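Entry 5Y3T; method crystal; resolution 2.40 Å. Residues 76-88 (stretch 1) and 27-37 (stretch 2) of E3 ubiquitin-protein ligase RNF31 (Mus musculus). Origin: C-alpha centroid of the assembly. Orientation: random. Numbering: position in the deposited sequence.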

ATOM      1  N   ALA B  76       2.207 -14.336   2.165  1.00 50.92           N
ATOM      2  CA  ALA B  76       3.182 -14.841   1.216  1.00 50.18           C
ATOM      3  C   ALA B  76       2.767 -14.445  -0.179  1.00 52.90           C
ATOM      4  O   ALA B  76       3.618 -13.992  -0.952  1.00 52.34           O
ATOM      5  CB  ALA B  76       3.297 -16.363   1.322  1.00 53.97           C
ATOM      6  N   ARG B  77       1.470 -14.610  -0.470  1.00 46.37           N
ATOM      7  CA  ARG B  77       0.871 -14.360  -1.779  1.00 50.00           C
ATOM      8  C   ARG B  77       1.001 -12.909  -2.136  1.00 52.34           C
ATOM      9  O   ARG B  77       1.424 -12.559  -3.245  1.00 53.22           O
ATOM     10  CB  ARG B  77      -0.642 -14.750  -1.793  1.00 55.28           C
ATOM     11  CG  ARG B  77      -1.396 -14.557  -3.107  1.00 56.60           C
ATOM     12  CD  ARG B  77      -2.891 -14.939  -3.027  1.00 60.30           C
ATOM     13  NE  ARG B  77      -3.618 -14.639  -4.293  1.00 71.05           N
ATOM     14  CZ  ARG B  77      -4.257 -13.484  -4.616  1.00 86.44           C
ATOM     15  NH1 ARG B  77      -4.315 -12.440  -3.776  1.00 91.03           N
ATOM     16  NH2 ARG B  77      -4.858 -13.346  -5.812  1.00 82.73           N
ATOM     17  N   LYS B  78       0.628 -12.057  -1.197  1.00 52.51           N
ATOM     18  CA  LYS B  78       0.651 -10.620  -1.428  1.00 55.99           C
ATOM     19  C   LYS B  78       2.097 -10.191  -1.794  1.00 54.88           C
ATOM     20  O   LYS B  78       2.294  -9.475  -2.769  1.00 47.09           O
ATOM     21  CB  LYS B  78       0.113  -9.912  -0.194  1.00 60.37           C
ATOM     22  CG  LYS B  78      -0.044  -8.404  -0.301  1.00 70.12           C
ATOM     23  CD  LYS B  78      -0.973  -7.832   0.792  1.00 83.03           C
ATOM     24  CE  LYS B  78      -0.956  -8.529   2.186  1.00 89.35           C
ATOM     25  NZ  LYS B  78       0.305  -8.478   3.006  1.00 83.30           N
ATOM     26  N   ALA B  79       3.089 -10.726  -1.078  1.00 49.23           N
ATOM     27  CA  ALA B  79       4.512 -10.417  -1.341  1.00 50.78           C
ATOM     28  C   ALA B  79       5.009 -10.978  -2.681  1.00 51.14           C
ATOM     29  O   ALA B  79       5.590 -10.268  -3.489  1.00 51.98           O
ATOM     30  CB  ALA B  79       5.386 -10.900  -0.188  1.00 46.37           C
ATOM     31  N   TRP B  80       4.789 -12.264  -2.896  1.00 50.88           N
ATOM     32  CA  TRP B  80       5.018 -12.899  -4.193  1.00 49.29           C
ATOM     33  C   TRP B  80       4.487 -12.046  -5.348  1.00 43.30           C
ATOM     34  O   TRP B  80       5.174 -11.754  -6.306  1.00 52.61           O
ATOM     35  CB  TRP B  80       4.394 -14.296  -4.157  1.00 49.05           C
ATOM     36  CG  TRP B  80       4.124 -14.925  -5.475  1.00 54.25           C
ATOM     37  CD1 TRP B  80       2.928 -14.981  -6.170  1.00 61.44           C
ATOM     38  CD2 TRP B  80       5.050 -15.628  -6.244  1.00 57.20           C
ATOM     39  NE1 TRP B  80       3.078 -15.676  -7.357  1.00 57.38           N
ATOM     40  CE2 TRP B  80       4.376 -16.081  -7.422  1.00 57.80           C
ATOM     41  CE3 TRP B  80       6.382 -15.934  -6.061  1.00 49.46           C
ATOM     42  CZ2 TRP B  80       4.994 -16.782  -8.373  1.00 56.05           C
ATOM     43  CZ3 TRP B  80       6.982 -16.618  -6.984  1.00 57.78           C
ATOM     44  CH2 TRP B  80       6.305 -17.042  -8.153  1.00 62.42           C
ATOM     45  N   LEU B  81       3.265 -11.605  -5.222  1.00 45.73           N
ATOM     46  CA  LEU B  81       2.611 -10.860  -6.283  1.00 46.63           C
ATOM     47  C   LEU B  81       3.030  -9.422  -6.400  1.00 44.34           C
ATOM     48  O   LEU B  81       3.038  -8.910  -7.506  1.00 55.18           O
ATOM     49  CB  LEU B  81       1.089 -10.889  -6.120  1.00 46.47           C
ATOM     50  CG  LEU B  81       0.393 -12.225  -6.385  1.00 45.52           C
ATOM     51  CD1 LEU B  81      -1.086 -11.951  -6.352  1.00 43.15           C
ATOM     52  CD2 LEU B  81       0.775 -12.838  -7.721  1.00 48.09           C
ATOM     53  N   ASP B  82       3.371  -8.744  -5.307  1.00 46.41           N
ATOM     54  CA  ASP B  82       3.823  -7.349  -5.443  1.00 50.95           C
ATOM     55  C   ASP B  82       5.220  -7.275  -6.061  1.00 53.22           C
ATOM     56  O   ASP B  82       5.542  -6.281  -6.711  1.00 48.94           O
ATOM     57  CB  ASP B  82       3.742  -6.584  -4.120  1.00 60.07           C
ATOM     58  CG  ASP B  82       2.291  -6.434  -3.616  1.00 63.22           C
ATOM     59  OD1 ASP B  82       1.292  -6.557  -4.391  1.00 63.31           O
ATOM     60  OD2 ASP B  82       2.158  -6.223  -2.403  1.00 71.88           O
ATOM     61  N   ARG B  83       5.998  -8.359  -5.942  1.00 45.57           N
ATOM     62  CA  ARG B  83       7.296  -8.424  -6.538  1.00 44.42           C
ATOM     63  C   ARG B  83       7.274  -9.299  -7.772  1.00 47.38           C
ATOM     64  O   ARG B  83       8.316  -9.784  -8.226  1.00 44.58           O
ATOM     65  CB  ARG B  83       8.307  -8.920  -5.511  1.00 45.29           C
ATOM     66  CG  ARG B  83       8.374  -8.073  -4.247  1.00 48.70           C
ATOM     67  CD  ARG B  83       8.468  -6.558  -4.487  1.00 49.49           C
ATOM     68  NE  ARG B  83       9.552  -6.195  -5.401  1.00 51.02           N
ATOM     69  CZ  ARG B  83       9.717  -5.001  -5.978  1.00 47.16           C
ATOM     70  NH1 ARG B  83       8.866  -3.996  -5.780  1.00 46.50           N
ATOM     71  NH2 ARG B  83      10.761  -4.815  -6.768  1.00 46.71           N
ATOM     72  N   HIS B  84       6.107  -9.493  -8.354  1.00 46.18           N
ATOM     73  CA  HIS B  84       6.061 -10.164  -9.662  1.00 53.22           C
ATOM     74  C   HIS B  84       6.815 -11.473  -9.765  1.00 47.01           C
ATOM     75  O   HIS B  84       7.395 -11.756 -10.795  1.00 48.94           O
ATOM     76  CB  HIS B  84       6.539  -9.210 -10.765  1.00 45.77           C
ATOM     77  CG  HIS B  84       5.575  -8.106 -11.028  1.00 51.62           C
ATOM     78  ND1 HIS B  84       5.829  -7.087 -11.920  1.00 47.52           N
ATOM     79  CD2 HIS B  84       4.347  -7.857 -10.502  1.00 50.73           C
ATOM     80  CE1 HIS B  84       4.805  -6.257 -11.929  1.00 48.17           C
ATOM     81  NE2 HIS B  84       3.882  -6.716 -11.097  1.00 50.76           N
ATOM     82  N   GLY B  85       6.765 -12.284  -8.718  1.00 47.23           N
ATOM     83  CA  GLY B  85       7.353 -13.624  -8.777  1.00 50.87           C
ATOM     84  C   GLY B  85       8.857 -13.696  -8.533  1.00 51.88           C
ATOM     85  O   GLY B  85       9.461 -14.770  -8.684  1.00 51.95           O
ATOM     86  N   ASN B  86       9.481 -12.590  -8.132  1.00 46.60           N
ATOM     87  CA  ASN B  86      10.875 -12.653  -7.701  1.00 49.14           C
ATOM     88  C   ASN B  86      10.936 -13.244  -6.294  1.00 52.14           C
ATOM     89  O   ASN B  86      10.583 -12.561  -5.340  1.00 48.29           O
ATOM     90  CB  ASN B  86      11.490 -11.265  -7.723  1.00 54.26           C
ATOM     91  CG  ASN B  86      12.965 -11.262  -7.385  1.00 53.20           C
ATOM     92  OD1 ASN B  86      13.429 -11.949  -6.456  1.00 58.37           O
ATOM     93  ND2 ASN B  86      13.706 -10.442  -8.105  1.00 46.52           N
ATOM     94  N   LEU B  87      11.423 -14.488  -6.160  1.00 52.55           N
ATOM     95  CA  LEU B  87      11.413 -15.191  -4.865  1.00 54.60           C
ATOM     96  C   LEU B  87      12.109 -14.433  -3.736  1.00 53.57           C
ATOM     97  O   LEU B  87      11.502 -14.188  -2.672  1.00 61.58           O
ATOM     98  CB  LEU B  87      11.990 -16.604  -4.968  1.00 55.84           C
ATOM     99  CG  LEU B  87      11.680 -17.538  -3.800  1.00 60.56           C
ATOM    100  CD1 LEU B  87      10.211 -17.461  -3.449  1.00 60.18           C
ATOM    101  CD2 LEU B  87      12.069 -18.997  -4.086  1.00 60.81           C
ATOM    102  N   ASP B  88      13.335 -14.002  -3.979  1.00 46.51           N
ATOM    103  CA  ASP B  88      14.138 -13.328  -2.936  1.00 52.05           C
ATOM    104  C   ASP B  88      13.526 -11.962  -2.573  1.00 50.91           C
ATOM    105  O   ASP B  88      13.599 -11.523  -1.443  1.00 50.09           O
ATOM    106  CB  ASP B  88      15.608 -13.092  -3.353  1.00 52.22           C
ATOM    107  CG  ASP B  88      16.624 -14.026  -2.662  1.00 57.37           C
ATOM    108  OD1 ASP B  88      16.381 -14.576  -1.556  1.00 61.70           O
ATOM    109  OD2 ASP B  88      17.732 -14.158  -3.248  1.00 64.53           O
TER
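Stretch 2, residues 27-37: PEEVFSALQYS

Stretch 2 is helical throughout, from P27 to S37, and it crosses the end of the helix that fills residues 76-82 of stretch 1. The two axes approach to 9.6 Å, and their N-to-C directions make an angle of 71°, so contact is concentrated near the crossing and in the turn that follows. About 595 Å² of surface, both sides summed, is buried between them.

The contact begins with R77. Its CA-to-CB bond points sideways, but the side chain runs out fully extended, with chi1, chi2 and chi3 all t, and its guanidinium meets E29 edge-on. R77 NH2 donates to E29 OE2 at 2.6 Å in a salt bridge, and R77 NE adds a weak hydrogen bond to the same E29 OE2 at 3.3 Å. Long, flexible side chains suit this exposed margin, where opposite charges can meet at a distance from both backbones.

One turn on, W80 brings a broad aromatic surface into the buried region. The edge of its six-membered ring is directed at the face of Y36, with centroids 5.1 Å apart and planes at 74°; W80 CH2 lies 3.5 Å from Y36 CG. Next to it, L81 packs closely against the opposing helix: L81 CD2 is 3.5 Å from the backbone atom E28 O and 3.5 Å from the hydroxyl S32 OG. The small S32 leaves room for this approach, and its hydroxyl is satisfied within its own helix by a very short hydrogen bond from S32 OG to E28 O, 2.5 Å.

R83 is the first residue to leave helical angles, and a type I' turn runs from R83 to N86. H84, with positive phi, sets its imidazole against F31, whose edge faces the histidine ring in an offset pair with centroids 5.0 Å apart and planes at 82°; H84 ND1 is 3.4 Å from F31 CE2. Its backbone also comes close, with H84 CA 3.3 Å from S32 OG.

At G85 the backbones are nearest, its CA 4.3 Å from the CA of S32. A CB here would point toward stretch 2 and lie 2.5 Å from S32 O, a clash, and the backbone angles by themselves call for glycine. G85 O rests 3.3 Å from Y36 CD1, at the ring edge. N86 turns away and caps the next helix, where L87 points back toward stretch 2, its CB 4.2 Å from Y36 CE1, adding an aliphatic contact at the edge of the tyrosine ring.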

ATOM      1  N   PRO B  27      -4.028  -9.994 -13.356  1.00 48.08           N
ATOM      2  CA  PRO B  27      -2.853  -9.872 -14.210  1.00 46.73           C
ATOM      3  C   PRO B  27      -1.488 -10.054 -13.503  1.00 51.29           C
ATOM      4  O   PRO B  27      -0.542 -10.529 -14.127  1.00 49.70           O
ATOM      5  CB  PRO B  27      -3.011  -8.474 -14.802  1.00 48.41           C
ATOM      6  CG  PRO B  27      -4.488  -8.253 -14.809  1.00 48.79           C
ATOM      7  CD  PRO B  27      -4.950  -8.854 -13.515  1.00 49.74           C
ATOM      8  N   GLU B  28      -1.400  -9.723 -12.218  1.00 53.64           N
ATOM      9  CA  GLU B  28      -0.167  -9.939 -11.464  1.00 57.39           C
ATOM     10  C   GLU B  28       0.102 -11.446 -11.146  1.00 59.16           C
ATOM     11  O   GLU B  28       1.260 -11.835 -11.057  1.00 50.96           O
ATOM     12  CB  GLU B  28      -0.039  -9.043 -10.206  1.00 62.78           C
ATOM     13  CG  GLU B  28      -1.312  -8.664  -9.465  1.00 68.43           C
ATOM     14  CD  GLU B  28      -2.067  -7.539 -10.144  1.00 62.29           C
ATOM     15  OE1 GLU B  28      -1.596  -6.396 -10.157  1.00 75.05           O
ATOM     16  OE2 GLU B  28      -3.115  -7.815 -10.704  1.00 59.01           O
ATOM     17  N   GLU B  29      -0.947 -12.263 -11.001  1.00 55.77           N
ATOM     18  CA  GLU B  29      -0.818 -13.750 -11.005  1.00 50.67           C
ATOM     19  C   GLU B  29      -0.283 -14.333 -12.301  1.00 50.08           C
ATOM     20  O   GLU B  29       0.640 -15.158 -12.296  1.00 49.98           O
ATOM     21  CB  GLU B  29      -2.148 -14.427 -10.689  1.00 49.45           C
ATOM     22  CG  GLU B  29      -2.398 -14.514  -9.181  1.00 55.51           C
ATOM     23  CD  GLU B  29      -3.840 -14.785  -8.749  1.00 60.07           C
ATOM     24  OE1 GLU B  29      -4.827 -14.680  -9.519  1.00 56.13           O
ATOM     25  OE2 GLU B  29      -3.981 -15.064  -7.550  1.00 72.02           O
ATOM     26  N   VAL B  30      -0.851 -13.904 -13.413  1.00 45.98           N
ATOM     27  CA  VAL B  30      -0.417 -14.417 -14.693  1.00 48.65           C
ATOM     28  C   VAL B  30       1.035 -14.020 -14.886  1.00 53.51           C
ATOM     29  O   VAL B  30       1.847 -14.868 -15.158  1.00 52.68           O
ATOM     30  CB  VAL B  30      -1.295 -13.921 -15.872  1.00 45.19           C
ATOM     31  CG1 VAL B  30      -0.683 -14.255 -17.238  1.00 41.13           C
ATOM     32  CG2 VAL B  30      -2.657 -14.560 -15.781  1.00 47.67           C
ATOM     33  N   PHE B  31       1.358 -12.741 -14.704  1.00 50.90           N
ATOM     34  CA  PHE B  31       2.710 -12.278 -14.981  1.00 51.58           C
ATOM     35  C   PHE B  31       3.764 -12.878 -14.012  1.00 50.29           C
ATOM     36  O   PHE B  31       4.865 -13.201 -14.431  1.00 51.09           O
ATOM     37  CB  PHE B  31       2.748 -10.761 -14.946  1.00 47.18           C
ATOM     38  CG  PHE B  31       4.072 -10.186 -15.313  1.00 48.40           C
ATOM     39  CD1 PHE B  31       4.522 -10.232 -16.647  1.00 47.59           C
ATOM     40  CD2 PHE B  31       4.871  -9.566 -14.345  1.00 47.19           C
ATOM     41  CE1 PHE B  31       5.746  -9.680 -17.014  1.00 45.01           C
ATOM     42  CE2 PHE B  31       6.105  -9.003 -14.706  1.00 51.12           C
ATOM     43  CZ  PHE B  31       6.540  -9.054 -16.046  1.00 50.09           C
ATOM     44  N   SER B  32       3.402 -13.001 -12.737  1.00 47.56           N
ATOM     45  CA  SER B  32       4.252 -13.600 -11.714  1.00 53.17           C
ATOM     46  C   SER B  32       4.611 -15.033 -12.052  1.00 56.95           C
ATOM     47  O   SER B  32       5.782 -15.443 -11.887  1.00 62.44           O
ATOM     48  CB  SER B  32       3.572 -13.556 -10.342  1.00 53.91           C
ATOM     49  OG  SER B  32       3.439 -12.203  -9.899  1.00 52.85           O
ATOM     50  N   ALA B  33       3.613 -15.761 -12.570  1.00 52.08           N
ATOM     51  CA  ALA B  33       3.812 -17.100 -13.078  1.00 48.37           C
ATOM     52  C   ALA B  33       4.782 -17.148 -14.250  1.00 50.33           C
ATOM     53  O   ALA B  33       5.721 -17.961 -14.234  1.00 49.24           O
ATOM     54  CB  ALA B  33       2.507 -17.698 -13.468  1.00 48.88           C
ATOM     55  N   LEU B  34       4.552 -16.279 -15.241  1.00 51.71           N
ATOM     56  CA  LEU B  34       5.410 -16.143 -16.419  1.00 54.53           C
ATOM     57  C   LEU B  34       6.856 -15.864 -16.020  1.00 58.07           C
ATOM     58  O   LEU B  34       7.764 -16.534 -16.491  1.00 59.56           O
ATOM     59  CB  LEU B  34       4.906 -15.050 -17.365  1.00 60.83           C
ATOM     60  CG  LEU B  34       3.548 -15.292 -18.091  1.00 68.19           C
ATOM     61  CD1 LEU B  34       3.068 -14.114 -18.950  1.00 62.37           C
ATOM     62  CD2 LEU B  34       3.624 -16.538 -18.946  1.00 67.87           C
ATOM     63  N   GLN B  35       7.067 -14.905 -15.137  1.00 57.64           N
ATOM     64  CA  GLN B  35       8.434 -14.529 -14.714  1.00 57.13           C
ATOM     65  C   GLN B  35       9.174 -15.633 -13.958  1.00 52.49           C
ATOM     66  O   GLN B  35      10.349 -15.848 -14.224  1.00 52.06           O
ATOM     67  CB  GLN B  35       8.392 -13.336 -13.773  1.00 56.55           C
ATOM     68  CG  GLN B  35       7.874 -12.084 -14.408  1.00 53.98           C
ATOM     69  CD  GLN B  35       8.885 -11.552 -15.347  1.00 55.18           C
ATOM     70  OE1 GLN B  35       8.818 -11.818 -16.530  1.00 66.55           O
ATOM     71  NE2 GLN B  35       9.849 -10.815 -14.825  1.00 55.37           N
ATOM     72  N   TYR B  36       8.498 -16.279 -13.006  1.00 44.45           N
ATOM     73  CA  TYR B  36       9.085 -17.362 -12.216  1.00 49.93           C
ATOM     74  C   TYR B  36       9.420 -18.653 -13.006  1.00 50.57           C
ATOM     75  O   TYR B  36      10.501 -19.211 -12.864  1.00 53.51           O
ATOM     76  CB  TYR B  36       8.165 -17.721 -11.056  1.00 50.32           C
ATOM     77  CG  TYR B  36       8.821 -18.567  -9.985  1.00 55.56           C
ATOM     78  CD1 TYR B  36       9.765 -18.014  -9.107  1.00 62.58           C
ATOM     79  CD2 TYR B  36       8.507 -19.914  -9.834  1.00 59.44           C
ATOM     80  CE1 TYR B  36      10.383 -18.783  -8.122  1.00 63.09           C
ATOM     81  CE2 TYR B  36       9.119 -20.695  -8.858  1.00 60.12           C
ATOM     82  CZ  TYR B  36      10.051 -20.126  -7.999  1.00 62.37           C
ATOM     83  OH  TYR B  36      10.655 -20.891  -7.037  1.00 55.68           O
ATOM     84  N   SER B  37       8.495 -19.108 -13.838  1.00 50.23           N
ATOM     85  CA  SER B  37       8.577 -20.421 -14.450  1.00 48.45           C
ATOM     86  C   SER B  37       8.850 -20.446 -15.935  1.00 48.99           C
ATOM     87  O   SER B  37       9.216 -21.484 -16.469  1.00 57.92           O
ATOM     88  CB  SER B  37       7.281 -21.130 -14.205  1.00 47.31           C
ATOM     89  OG  SER B  37       6.306 -20.544 -15.015  1.00 45.75           O
TER